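PDB 2F3O: pyruvate formate-lyase 2 from Archaeoglobus fulgidus, which is of unknown function but belongs to the glycyl radical enzymes, related to pyruvate formate-lyase and glycerol dehydratase, and probably acts as a lyase. Local coordinates for residues H370-K375 with L419-D424; M275-Q280 with A334-G339; L732-Q737 with V764-I769; Y325-A330 with V758-P763. All blocks are in the same frame, centred on the assembly; numbering follows the deposited sequence.

Contact 1. Residues H370-K375 with L419-D424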
loop_
_atom_site.group_PDB
_atom_site.type_symbol
_atom_site.label_atom_id
_atom_site.label_comp_id
_atom_site.label_asym_id
_atom_site.label_seq_id
_atom_site.Cartn_x
_atom_site.Cartn_y
_atom_site.Cartn_z
ATOM N N HIS A 370 -13.371 3.172 -38.084
ATOM C CA HIS A 370 -12.817 4.382 -37.536
ATOM C C HIS A 370 -11.436 4.609 -38.067
ATOM O O HIS A 370 -10.558 3.768 -37.917
ATOM C CB HIS A 370 -12.750 4.261 -36.037
ATOM C CG HIS A 370 -14.088 4.195 -35.381
ATOM N ND1 HIS A 370 -14.270 3.695 -34.114
ATOM C CD2 HIS A 370 -15.311 4.573 -35.815
ATOM C CE1 HIS A 370 -15.544 3.777 -33.786
ATOM N NE2 HIS A 370 -16.200 4.301 -34.804
ATOM N N VAL A 371 -11.243 5.750 -38.712
ATOM C CA VAL A 371 -9.981 6.019 -39.382
ATOM C C VAL A 371 -9.238 7.122 -38.653
ATOM O O VAL A 371 -9.708 8.252 -38.574
ATOM C CB VAL A 371 -10.178 6.423 -40.860
ATOM C CG1 VAL A 371 -8.873 6.328 -41.605
ATOM C CG2 VAL A 371 -11.209 5.546 -41.532
ATOM N N ARG A 372 -8.083 6.769 -38.102
ATOM C CA ARG A 372 -7.180 7.740 -37.515
ATOM C C ARG A 372 -6.346 8.419 -38.610
ATOM O O ARG A 372 -5.686 7.758 -39.429
ATOM C CB ARG A 372 -6.251 7.063 -36.504
ATOM C CG ARG A 372 -6.858 6.730 -35.151
ATOM C CD ARG A 372 -5.815 6.064 -34.230
ATOM N NE ARG A 372 -4.557 6.804 -34.194
ATOM C CZ ARG A 372 -3.522 6.511 -33.412
ATOM N NH1 ARG A 372 -3.606 5.500 -32.563
ATOM N NH2 ARG A 372 -2.412 7.244 -33.457
ATOM N N ILE A 373 -6.398 9.745 -38.640
ATOM C CA ILE A 373 -5.514 10.503 -39.504
ATOM C C ILE A 373 -4.831 11.593 -38.711
ATOM O O ILE A 373 -5.308 12.003 -37.639
ATOM C CB ILE A 373 -6.255 11.154 -40.668
ATOM C CG1 ILE A 373 -7.498 11.862 -40.184
ATOM C CG2 ILE A 373 -6.669 10.125 -41.703
ATOM C CD1 ILE A 373 -8.345 12.301 -41.327
ATOM N N ASN A 374 -3.710 12.060 -39.245
ATOM C CA ASN A 374 -2.911 13.091 -38.594
ATOM C C ASN A 374 -2.172 13.899 -39.636
ATOM O O ASN A 374 -2.345 13.681 -40.835
ATOM C CB ASN A 374 -1.915 12.476 -37.603
ATOM C CG ASN A 374 -1.116 11.324 -38.197
ATOM O OD1 ASN A 374 -0.283 11.516 -39.071
ATOM N ND2 ASN A 374 -1.356 10.129 -37.707
ATOM N N LYS A 375 -1.308 14.797 -39.186
ATOM C CA LYS A 375 -0.590 15.658 -40.112
ATOM C C LYS A 375 0.480 14.946 -40.957
ATOM O O LYS A 375 1.057 15.548 -41.860
ATOM C CB LYS A 375 -0.024 16.885 -39.387
ATOM C CG LYS A 375 -1.118 17.864 -39.002
ATOM C CD LYS A 375 -0.589 19.266 -38.734
ATOM C CE LYS A 375 -1.732 20.203 -38.330
ATOM N NZ LYS A 375 -1.275 21.400 -37.548
ATOM N N LEU A 419 -0.362 7.802 -27.881
ATOM C CA LEU A 419 -0.022 7.659 -29.300
ATOM C C LEU A 419 -0.626 6.391 -29.899
ATOM O O LEU A 419 -1.174 6.416 -30.987
ATOM C CB LEU A 419 1.495 7.640 -29.505
ATOM C CG LEU A 419 2.315 8.898 -29.843
ATOM C CD1 LEU A 419 1.460 10.048 -30.424
ATOM C CD2 LEU A 419 3.114 9.382 -28.657
ATOM N N ASN A 420 -0.574 5.286 -29.165
ATOM C CA ASN A 420 -1.101 4.015 -29.650
ATOM C C ASN A 420 -2.577 3.810 -29.269
ATOM O O ASN A 420 -2.977 2.731 -28.832
ATOM C CB ASN A 420 -0.229 2.877 -29.086
ATOM C CG ASN A 420 -0.511 1.525 -29.720
ATOM O OD1 ASN A 420 -0.288 1.323 -30.919
ATOM N ND2 ASN A 420 -0.981 0.574 -28.899
ATOM N N TYR A 421 -3.396 4.841 -29.414
ATOM C CA TYR A 421 -4.741 4.707 -28.912
ATOM C C TYR A 421 -5.599 3.960 -29.899
ATOM O O TYR A 421 -5.243 3.817 -31.062
ATOM C CB TYR A 421 -5.372 6.044 -28.559
ATOM C CG TYR A 421 -5.809 6.898 -29.732
ATOM C CD1 TYR A 421 -7.132 6.902 -30.188
ATOM C CD2 TYR A 421 -4.902 7.730 -30.377
ATOM C CE1 TYR A 421 -7.517 7.703 -31.254
ATOM C CE2 TYR A 421 -5.277 8.534 -31.441
ATOM C CZ TYR A 421 -6.573 8.514 -31.873
ATOM O OH TYR A 421 -6.903 9.333 -32.920
ATOM N N THR A 422 -6.734 3.488 -29.408
ATOM C CA THR A 422 -7.731 2.857 -30.225
ATOM C C THR A 422 -9.061 3.558 -30.022
ATOM O O THR A 422 -9.227 4.398 -29.144
ATOM C CB THR A 422 -7.911 1.396 -29.838
ATOM O OG1 THR A 422 -8.829 0.765 -30.750
ATOM C CG2 THR A 422 -8.433 1.301 -28.405
ATOM N N THR A 423 -10.016 3.208 -30.863
ATOM C CA THR A 423 -11.341 3.702 -30.698
ATOM C C THR A 423 -12.264 2.506 -30.415
ATOM O O THR A 423 -11.898 1.362 -30.661
ATOM C CB THR A 423 -11.772 4.467 -31.962
ATOM O OG1 THR A 423 -11.870 3.545 -33.039
ATOM C CG2 THR A 423 -10.735 5.527 -32.366
ATOM N N ASP A 424 -13.437 2.773 -29.862
ATOM C CA ASP A 424 -14.488 1.762 -29.743
ATOM C C ASP A 424 -15.863 2.454 -29.756
ATOM O O ASP A 424 -15.977 3.657 -29.436
ATOM C CB ASP A 424 -14.336 0.927 -28.465
ATOM C CG ASP A 424 -14.418 1.776 -27.190
ATOM O OD1 ASP A 424 -13.384 2.371 -26.811
ATOM O OD2 ASP A 424 -15.505 1.830 -26.564
#
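R372 and Y421 lie flat against each other and carry about half the surface buried between strand 368-373 and the short strand 421-424. The guanidinium and ring planes differ by only 12°, and Y421 CE2 sits over the middle of the guanidinium. The two side chains run past each other in opposite directions, with R372 CD over the ring face, 3.8 Å from the Y421 centroid, in a CH-pi contact. A bend at chi3 (49°) brings NE over the CE2-CZ edge of the ring, 3.3 Å from CE2.

The guanidinium tip is turned to backbone carbonyls. NH1 and NH2 both donate to L419 O, at 3.0 and 2.9 Å, while NH1 also donates to Y421 O at 2.8 Å. L419 is the last residue of helix 415-419, whose carbonyl end would probably welcome the positive charge. D401 bridges R372 NE and Y421 OH through OD1. A leucine in place of R372 would probably leave L419 O without its two guanidinium donors and D401 without its cationic mate.

At the start of 370-375, T423 OG1 lies in the imidazole plane of H370, 2.6 Å from ND1, in a hydrogen bond that either partner could donate. The same hydroxyl bonds T336 OG1 on the adjoining strand. The buried charge is probably balanced mainly by D401, helped by carbonyls and ring face, although R277 brings a second positive charge close.

Contact 2. Residues M275-Q280 with A334-G339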
loop_
_atom_site.group_PDB
_atom_site.type_symbol
_atom_site.label_atom_id
_atom_site.label_comp_id
_atom_site.label_asym_id
_atom_site.label_seq_id
_atom_site.Cartn_x
_atom_site.Cartn_y
_atom_site.Cartn_z
ATOM N N MET A 275 -12.492 -4.257 -32.108
ATOM C CA MET A 275 -11.325 -5.047 -32.472
ATOM C C MET A 275 -10.010 -4.271 -32.463
ATOM O O MET A 275 -8.941 -4.849 -32.646
ATOM C CB MET A 275 -11.539 -5.721 -33.821
ATOM C CG MET A 275 -12.449 -6.932 -33.752
ATOM S SD MET A 275 -13.075 -7.386 -35.388
ATOM C CE MET A 275 -14.744 -6.723 -35.291
ATOM N N GLY A 276 -10.091 -2.963 -32.260
ATOM C CA GLY A 276 -8.893 -2.153 -32.077
ATOM C C GLY A 276 -8.134 -1.821 -33.331
ATOM O O GLY A 276 -8.698 -1.721 -34.407
ATOM N N ARG A 277 -6.832 -1.657 -33.202
ATOM C CA ARG A 277 -6.018 -1.326 -34.368
ATOM C C ARG A 277 -5.676 -2.545 -35.207
ATOM O O ARG A 277 -4.515 -2.946 -35.307
ATOM C CB ARG A 277 -4.758 -0.598 -33.954
ATOM C CG ARG A 277 -5.040 0.684 -33.244
ATOM C CD ARG A 277 -3.756 1.395 -32.940
ATOM N NE ARG A 277 -3.294 2.132 -34.101
ATOM C CZ ARG A 277 -2.218 2.892 -34.071
ATOM N NH1 ARG A 277 -1.546 2.976 -32.941
ATOM N NH2 ARG A 277 -1.826 3.571 -35.145
ATOM N N ILE A 278 -6.719 -3.073 -35.839
ATOM C CA ILE A 278 -6.703 -4.289 -36.626
ATOM C C ILE A 278 -5.745 -4.249 -37.814
ATOM O O ILE A 278 -5.182 -5.273 -38.181
ATOM C CB ILE A 278 -8.143 -4.629 -37.063
ATOM C CG1 ILE A 278 -8.284 -6.087 -37.475
ATOM C CG2 ILE A 278 -8.622 -3.683 -38.144
ATOM C CD1 ILE A 278 -9.720 -6.559 -37.526
ATOM N N ASP A 279 -5.515 -3.067 -38.381
ATOM C CA ASP A 279 -4.588 -2.942 -39.502
ATOM C C ASP A 279 -3.136 -3.024 -39.046
ATOM O O ASP A 279 -2.254 -3.430 -39.808
ATOM C CB ASP A 279 -4.845 -1.664 -40.310
ATOM C CG ASP A 279 -4.600 -0.406 -39.514
ATOM O OD1 ASP A 279 -5.008 -0.327 -38.339
ATOM O OD2 ASP A 279 -4.011 0.531 -40.081
ATOM N N GLN A 280 -2.898 -2.663 -37.792
ATOM C CA GLN A 280 -1.560 -2.675 -37.253
ATOM C C GLN A 280 -1.103 -4.089 -36.882
ATOM O O GLN A 280 0.060 -4.457 -37.084
ATOM C CB GLN A 280 -1.505 -1.759 -36.038
ATOM C CG GLN A 280 -1.951 -0.382 -36.346
ATOM C CD GLN A 280 -1.093 0.270 -37.410
ATOM O OE1 GLN A 280 0.140 0.237 -37.344
ATOM N NE2 GLN A 280 -1.742 0.882 -38.396
ATOM N N ALA A 334 -16.519 -1.915 -33.331
ATOM C CA ALA A 334 -15.725 -0.968 -34.069
ATOM C C ALA A 334 -14.406 -1.537 -34.551
ATOM O O ALA A 334 -13.908 -2.522 -34.032
ATOM C CB ALA A 334 -15.484 0.252 -33.242
ATOM N N VAL A 335 -13.825 -0.889 -35.541
ATOM C CA VAL A 335 -12.553 -1.319 -36.047
ATOM C C VAL A 335 -11.732 -0.038 -36.221
ATOM O O VAL A 335 -12.288 0.981 -36.629
ATOM C CB VAL A 335 -12.791 -2.161 -37.343
ATOM C CG1 VAL A 335 -12.570 -1.379 -38.631
ATOM C CG2 VAL A 335 -11.990 -3.452 -37.310
ATOM N N THR A 336 -10.452 -0.045 -35.831
ATOM C CA THR A 336 -9.601 1.154 -35.952
ATOM C C THR A 336 -8.462 0.964 -36.957
ATOM O O THR A 336 -7.605 0.096 -36.780
ATOM C CB THR A 336 -8.982 1.572 -34.599
ATOM O OG1 THR A 336 -9.994 1.606 -33.592
ATOM C CG2 THR A 336 -8.299 2.933 -34.686
ATOM N N ILE A 337 -8.461 1.773 -38.013
ATOM C CA ILE A 337 -7.385 1.752 -38.996
ATOM C C ILE A 337 -6.626 3.080 -39.069
ATOM O O ILE A 337 -7.155 4.136 -38.722
ATOM C CB ILE A 337 -7.890 1.342 -40.423
ATOM C CG1 ILE A 337 -8.817 2.405 -41.030
ATOM C CG2 ILE A 337 -8.592 0.003 -40.387
ATOM C CD1 ILE A 337 -9.399 1.993 -42.361
ATOM N N GLY A 338 -5.383 3.027 -39.532
ATOM C CA GLY A 338 -4.581 4.237 -39.713
ATOM C C GLY A 338 -3.966 4.758 -38.437
ATOM O O GLY A 338 -4.024 4.109 -37.397
ATOM N N GLY A 339 -3.361 5.930 -38.499
ATOM C CA GLY A 339 -2.800 6.540 -37.302
ATOM C C GLY A 339 -1.297 6.436 -37.273
ATOM O O GLY A 339 -0.681 6.045 -38.261
HETATM O O HOH W 1 -11.729 -0.667 -32.541
#
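The turn at M275-Q280, which leads into helix 278-281, is laid along strand 334-338, an outer strand of a mixed sheet. Its first links are backbone bonds: M275 N donates to A334 O at 3.0 Å, and T336 N to G276 O at 2.8 Å. A water bonded to G276 N and T336 OG1 fills in between them; T336 OG1 is also hydrogen-bonded to T423 OG1. At R277, the centre of an inverse gamma turn and the N-cap of the helix, CA-H points at T336 O.

The helix then anchors the strand's far end. A chi1 of 64° sets CG of D279 between the backbone N and the carbonyl carbon, beside I337 CA, and from there OD2 accepts G338 N at 2.9 Å. This N-H comes from above the carboxylate plane, yet the bond is nearly straight (172°). T352 OG1 also bonds OD2. An alanine in place of D279 would probably leave G338 N without its acceptor and the T352 hydroxyl without this partner.

R277 NH2 reaches G338 O at 3.2 Å and also bonds C340 O. On the apolar side, I278 CG2 packs on V335 CG2 at 3.5 Å, with M355 of helix 350-362 and L307 of helix 297-310 around I278. Parallel strands 334-338, 368-373 and 396-400 are consistent with part of the ten-stranded alpha/beta barrel of glycyl radical enzymes, this turn bordering the first.

Contact 3. Residues L732-Q737 with V764-I769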
loop_
_atom_site.group_PDB
_atom_site.type_symbol
_atom_site.label_atom_id
_atom_site.label_comp_id
_atom_site.label_asym_id
_atom_site.label_seq_id
_atom_site.Cartn_x
_atom_site.Cartn_y
_atom_site.Cartn_z
ATOM N N LEU A 732 -34.541 10.586 -52.266
ATOM C CA LEU A 732 -34.302 9.150 -52.080
ATOM C C LEU A 732 -34.710 8.766 -50.662
ATOM O O LEU A 732 -35.332 7.723 -50.454
ATOM C CB LEU A 732 -32.836 8.765 -52.298
ATOM C CG LEU A 732 -32.195 8.731 -53.684
ATOM C CD1 LEU A 732 -30.885 7.965 -53.617
ATOM C CD2 LEU A 732 -33.109 8.092 -54.719
ATOM N N LEU A 733 -34.362 9.629 -49.700
ATOM C CA LEU A 733 -34.708 9.437 -48.291
ATOM C C LEU A 733 -36.210 9.589 -48.080
ATOM O O LEU A 733 -36.797 8.900 -47.249
ATOM C CB LEU A 733 -33.946 10.422 -47.395
ATOM C CG LEU A 733 -32.413 10.431 -47.422
ATOM C CD1 LEU A 733 -31.906 11.684 -46.759
ATOM C CD2 LEU A 733 -31.827 9.217 -46.742
ATOM N N ARG A 734 -36.823 10.489 -48.844
ATOM C CA ARG A 734 -38.272 10.605 -48.859
ATOM C C ARG A 734 -38.928 9.341 -49.406
ATOM O O ARG A 734 -39.957 8.906 -48.896
ATOM C CB ARG A 734 -38.718 11.821 -49.669
ATOM C CG ARG A 734 -39.400 12.880 -48.836
ATOM C CD ARG A 734 -38.496 13.313 -47.737
ATOM N NE ARG A 734 -39.206 13.502 -46.481
ATOM C CZ ARG A 734 -39.272 14.664 -45.843
ATOM N NH1 ARG A 734 -38.672 15.728 -46.365
ATOM N NH2 ARG A 734 -39.926 14.762 -44.692
ATOM N N LYS A 735 -38.308 8.734 -50.416
ATOM C CA LYS A 735 -38.877 7.551 -51.060
ATOM C C LYS A 735 -38.690 6.328 -50.197
ATOM O O LYS A 735 -39.442 5.368 -50.310
ATOM C CB LYS A 735 -38.258 7.305 -52.439
ATOM C CG LYS A 735 -39.298 7.243 -53.571
ATOM C CD LYS A 735 -39.309 8.519 -54.420
ATOM C CE LYS A 735 -38.281 8.399 -55.550
ATOM N NZ LYS A 735 -37.680 9.712 -55.930
ATOM N N ALA A 736 -37.694 6.387 -49.318
ATOM C CA ALA A 736 -37.403 5.308 -48.383
ATOM C C ALA A 736 -38.393 5.242 -47.220
ATOM O O ALA A 736 -38.503 4.210 -46.562
ATOM C CB ALA A 736 -35.999 5.442 -47.862
ATOM N N GLN A 737 -39.096 6.340 -46.950
ATOM C CA GLN A 737 -40.184 6.305 -45.984
ATOM C C GLN A 737 -41.370 5.635 -46.651
ATOM O O GLN A 737 -42.137 4.933 -45.995
ATOM C CB GLN A 737 -40.602 7.709 -45.552
ATOM C CG GLN A 737 -39.638 8.422 -44.628
ATOM C CD GLN A 737 -39.676 9.936 -44.803
ATOM O OE1 GLN A 737 -40.195 10.443 -45.807
ATOM N NE2 GLN A 737 -39.115 10.664 -43.836
ATOM N N VAL A 764 -36.194 10.763 -35.656
ATOM C CA VAL A 764 -34.777 10.706 -36.022
ATOM C C VAL A 764 -34.574 10.859 -37.529
ATOM O O VAL A 764 -33.684 11.590 -37.943
ATOM C CB VAL A 764 -34.058 9.461 -35.438
ATOM C CG1 VAL A 764 -32.610 9.397 -35.897
ATOM C CG2 VAL A 764 -34.094 9.504 -33.925
ATOM N N GLN A 765 -35.430 10.221 -38.332
ATOM C CA GLN A 765 -35.427 10.372 -39.797
ATOM C C GLN A 765 -35.607 11.813 -40.261
ATOM O O GLN A 765 -34.893 12.286 -41.157
ATOM C CB GLN A 765 -36.543 9.544 -40.418
ATOM C CG GLN A 765 -36.238 8.073 -40.542
ATOM C CD GLN A 765 -37.305 7.339 -41.303
ATOM O OE1 GLN A 765 -38.383 7.872 -41.550
ATOM N NE2 GLN A 765 -37.013 6.103 -41.682
ATOM N N GLU A 766 -36.552 12.503 -39.624
ATOM C CA GLU A 766 -36.891 13.877 -39.966
ATOM C C GLU A 766 -35.726 14.802 -39.687
ATOM O O GLU A 766 -35.513 15.791 -40.394
ATOM C CB GLU A 766 -38.146 14.312 -39.196
ATOM C CG GLU A 766 -38.958 15.469 -39.805
ATOM C CD GLU A 766 -39.410 15.256 -41.272
ATOM O OE1 GLU A 766 -39.649 16.288 -41.953
ATOM O OE2 GLU A 766 -39.537 14.094 -41.747
ATOM N N GLU A 767 -34.958 14.434 -38.669
ATOM C CA GLU A 767 -33.747 15.133 -38.283
ATOM C C GLU A 767 -32.591 14.980 -39.279
ATOM O O GLU A 767 -31.949 15.963 -39.614
ATOM C CB GLU A 767 -33.317 14.672 -36.898
ATOM C CG GLU A 767 -33.990 15.419 -35.785
ATOM C CD GLU A 767 -33.121 16.536 -35.271
ATOM O OE1 GLU A 767 -31.880 16.345 -35.211
ATOM O OE2 GLU A 767 -33.676 17.601 -34.928
ATOM N N VAL A 768 -32.325 13.766 -39.753
ATOM C CA VAL A 768 -31.273 13.586 -40.758
ATOM C C VAL A 768 -31.626 14.286 -42.079
ATOM O O VAL A 768 -30.743 14.830 -42.755
ATOM C CB VAL A 768 -30.823 12.082 -40.945
ATOM C CG1 VAL A 768 -31.784 11.136 -40.328
ATOM C CG2 VAL A 768 -30.627 11.712 -42.399
ATOM N N ILE A 769 -32.919 14.327 -42.411
ATOM C CA ILE A 769 -33.369 15.045 -43.604
ATOM C C ILE A 769 -33.184 16.561 -43.460
ATOM O O ILE A 769 -32.577 17.186 -44.329
ATOM C CB ILE A 769 -34.815 14.650 -44.011
ATOM C CG1 ILE A 769 -34.805 13.292 -44.727
ATOM C CG2 ILE A 769 -35.433 15.687 -44.946
ATOM C CD1 ILE A 769 -36.153 12.604 -44.778
#
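R734 reaches over I769 to meet E766, joining helix 730-738 to helix 762-770. From CB the chain passes through CG and bends at chi2 (57°), which puts CD 3.8 Å from I769 CD1. NE is next, 3.6 Å from the same methyl, and donates to Q737 OE1 of its own helix at 3.3 Å. That oxygen lies in the guanidinium plane, so the bond helps to fix the rotation of the group. Beyond CZ the two terminal nitrogens part company. NH1 meets I769 CG2 at 3.5 Å, whereas NH2 forms a salt bridge with E766 OE2 at 3.0 Å and a weak bond to E766 OE1. The arginine and glutamate side chains cross at about a right angle, their flat groups inclined at 50°.

I769, which buries more surface here than any other residue, thus lies under CD and one face of the guanidinium. Its CG1 also packs against L733 CD1, at 3.9 Å, and its CD1 meets Q737 NE2 tip to tip. Q737 CG rests on Q765 OE1, 3.4 Å away, while Q765 NE2 bonds F757 O.

The helix segments run antiparallel, at 166°, with their axes 11.0 Å apart. The charged pair is partly exposed, while the buried side chains face inward: L733 and V768 both pack on L728 of strand 722-728, and L733 also touches L746 and F757 in the chain that connects the two helices.

Contact 4. Residues Y325-A330 with V758-P763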
loop_
_atom_site.group_PDB
_atom_site.type_symbol
_atom_site.label_atom_id
_atom_site.label_comp_id
_atom_site.label_asym_id
_atom_site.label_seq_id
_atom_site.Cartn_x
_atom_site.Cartn_y
_atom_site.Cartn_z
ATOM N N TYR A 325 -34.117 6.202 -27.661
ATOM C CA TYR A 325 -32.880 6.821 -27.199
ATOM C C TYR A 325 -31.675 6.244 -27.920
ATOM O O TYR A 325 -30.608 6.852 -27.936
ATOM C CB TYR A 325 -32.710 6.655 -25.694
ATOM C CG TYR A 325 -33.674 7.448 -24.842
ATOM C CD1 TYR A 325 -34.930 6.948 -24.532
ATOM C CD2 TYR A 325 -33.316 8.687 -24.309
ATOM C CE1 TYR A 325 -35.830 7.675 -23.728
ATOM C CE2 TYR A 325 -34.205 9.414 -23.484
ATOM C CZ TYR A 325 -35.461 8.901 -23.211
ATOM O OH TYR A 325 -36.346 9.580 -22.419
ATOM N N PHE A 326 -31.847 5.076 -28.533
ATOM C CA PHE A 326 -30.740 4.427 -29.247
ATOM C C PHE A 326 -31.130 3.902 -30.638
ATOM O O PHE A 326 -30.727 2.797 -31.020
ATOM C CB PHE A 326 -30.131 3.298 -28.400
ATOM C CG PHE A 326 -29.649 3.746 -27.050
ATOM C CD1 PHE A 326 -30.455 3.621 -25.924
ATOM C CD2 PHE A 326 -28.405 4.319 -26.904
ATOM C CE1 PHE A 326 -30.016 4.059 -24.680
ATOM C CE2 PHE A 326 -27.966 4.753 -25.668
ATOM C CZ PHE A 326 -28.770 4.623 -24.560
ATOM N N SER A 327 -31.888 4.706 -31.392
ATOM C CA SER A 327 -32.458 4.297 -32.688
ATOM C C SER A 327 -31.389 4.049 -33.727
ATOM O O SER A 327 -30.366 4.726 -33.739
ATOM C CB SER A 327 -33.395 5.385 -33.225
ATOM O OG SER A 327 -34.457 4.826 -33.980
ATOM N N GLY A 328 -31.611 3.080 -34.600
ATOM C CA GLY A 328 -30.659 2.836 -35.657
ATOM C C GLY A 328 -29.814 1.613 -35.466
ATOM O O GLY A 328 -28.702 1.539 -35.992
ATOM N N GLN A 329 -30.351 0.664 -34.706
ATOM C CA GLN A 329 -29.755 -0.663 -34.549
ATOM C C GLN A 329 -28.298 -0.624 -34.094
ATOM O O GLN A 329 -27.400 -1.161 -34.753
ATOM C CB GLN A 329 -29.892 -1.464 -35.841
ATOM C CG GLN A 329 -31.323 -1.667 -36.270
ATOM C CD GLN A 329 -31.420 -2.446 -37.557
ATOM O OE1 GLN A 329 -30.630 -2.242 -38.485
ATOM N NE2 GLN A 329 -32.391 -3.348 -37.626
ATOM N N ALA A 330 -28.073 0.046 -32.972
ATOM C CA ALA A 330 -26.732 0.369 -32.532
ATOM C C ALA A 330 -26.133 -0.767 -31.735
ATOM O O ALA A 330 -26.614 -1.122 -30.663
ATOM C CB ALA A 330 -26.776 1.614 -31.709
ATOM N N VAL A 758 -33.996 3.297 -42.978
ATOM C CA VAL A 758 -35.277 2.626 -42.718
ATOM C C VAL A 758 -35.482 2.250 -41.242
ATOM O O VAL A 758 -36.601 2.265 -40.725
ATOM C CB VAL A 758 -35.374 1.373 -43.628
ATOM C CG1 VAL A 758 -36.533 0.451 -43.226
ATOM C CG2 VAL A 758 -35.487 1.807 -45.074
ATOM N N GLU A 759 -34.384 1.966 -40.552
ATOM C CA GLU A 759 -34.443 1.554 -39.162
ATOM C C GLU A 759 -34.401 2.683 -38.126
ATOM O O GLU A 759 -34.386 2.421 -36.937
ATOM C CB GLU A 759 -33.359 0.518 -38.903
ATOM C CG GLU A 759 -33.399 -0.604 -39.921
ATOM C CD GLU A 759 -34.633 -1.522 -39.769
ATOM O OE1 GLU A 759 -34.896 -2.320 -40.698
ATOM O OE2 GLU A 759 -35.338 -1.469 -38.728
ATOM N N LEU A 760 -34.402 3.926 -38.583
ATOM C CA LEU A 760 -34.468 5.076 -37.695
ATOM C C LEU A 760 -35.904 5.496 -37.503
ATOM O O LEU A 760 -36.678 5.427 -38.435
ATOM C CB LEU A 760 -33.708 6.231 -38.317
ATOM C CG LEU A 760 -32.233 5.940 -38.527
ATOM C CD1 LEU A 760 -31.623 6.961 -39.446
ATOM C CD2 LEU A 760 -31.579 5.986 -37.188
ATOM N N SER A 761 -36.257 5.954 -36.304
ATOM C CA SER A 761 -37.626 6.397 -35.990
ATOM C C SER A 761 -38.000 7.669 -36.751
ATOM O O SER A 761 -37.124 8.317 -37.313
ATOM C CB SER A 761 -37.761 6.646 -34.488
ATOM O OG SER A 761 -37.012 7.789 -34.100
ATOM N N ARG A 762 -39.294 8.009 -36.774
ATOM C CA ARG A 762 -39.778 9.231 -37.466
ATOM C C ARG A 762 -39.114 10.503 -36.979
ATOM O O ARG A 762 -38.643 11.267 -37.822
ATOM C CB ARG A 762 -41.307 9.422 -37.416
ATOM C CG ARG A 762 -42.115 8.190 -37.670
ATOM C CD ARG A 762 -42.716 8.158 -39.071
ATOM N NE ARG A 762 -43.394 6.876 -39.294
ATOM C CZ ARG A 762 -44.604 6.553 -38.825
ATOM N NH1 ARG A 762 -45.317 7.421 -38.101
ATOM N NH2 ARG A 762 -45.110 5.352 -39.086
ATOM N N PRO A 763 -39.073 10.741 -35.635
ATOM C CA PRO A 763 -38.315 11.925 -35.228
ATOM C C PRO A 763 -36.851 11.922 -35.685
ATOM O O PRO A 763 -36.349 12.965 -36.098
ATOM C CB PRO A 763 -38.430 11.904 -33.695
ATOM C CG PRO A 763 -39.690 11.190 -33.429
ATOM C CD PRO A 763 -39.680 10.093 -34.449
#
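S327, G328 and Q329 press against E759, L760 and S761, the residues that lead from strand 754-756 into helix 762-770, where S761 is the N-cap. This segment follows closely on G752, the predicted site of the glycyl radical, so the contact joins the loop between helix 322-325 and strand 334-338 to the chain that leaves the radical loop.

The tight part is formed by S327 and G328. S327 OG accepts the backbone N-H of S761 at 3.1 Å, with an angle of 145° at the hydrogen. Beside it, G328 CA lies 3.6 Å from L760 CD2. G328 has a positive phi and no side chain to come between its CA and that methyl. W753, next to the radical position, donates NE1 to G328 O, and A755 packs on L760.

The outer part, round the partly exposed E759, is held by looser means. The amide of Q329 and the carboxylate of E759 stack with their planes only 4° apart, but they touch without a hydrogen bond between them. A bend at chi2 (-70°) turns E759 CD over the amide, 3.6 Å from Q329 NE2. Both polar ends instead find N99: Q329 NE2 bonds its OD1, and E759 OE2 its backbone N. Further along, R762 lies on the solvent side and forms a salt bridge with E97. The nearest approach of the two stacked side chains is Q329 OE1 to E759 CG, at 3.5 Å.

Contacts 1 and 2 share neighbouring strands of one sheet and meet through T423 and T336; both are buried and reach the second subunit. Contacts 3 and 4 both use helix 762-770 and touch no other chain; contact 4 is buried as well, and contact 3 alone is only partly so. Contact 4 lies about 26 Å from contact 2, centre to centre, although their segments adjoin in sequence. Contact 1 buries a charge among carbonyls and an aromatic ring, contact 2 divides its bonds between backbone pairs and the R277 and D279 side chains, contact 4 sets a leucine against a loop glycine and a serine hydroxyl on a backbone N-H, and contact 3 sets an ion pair above an apolar seam.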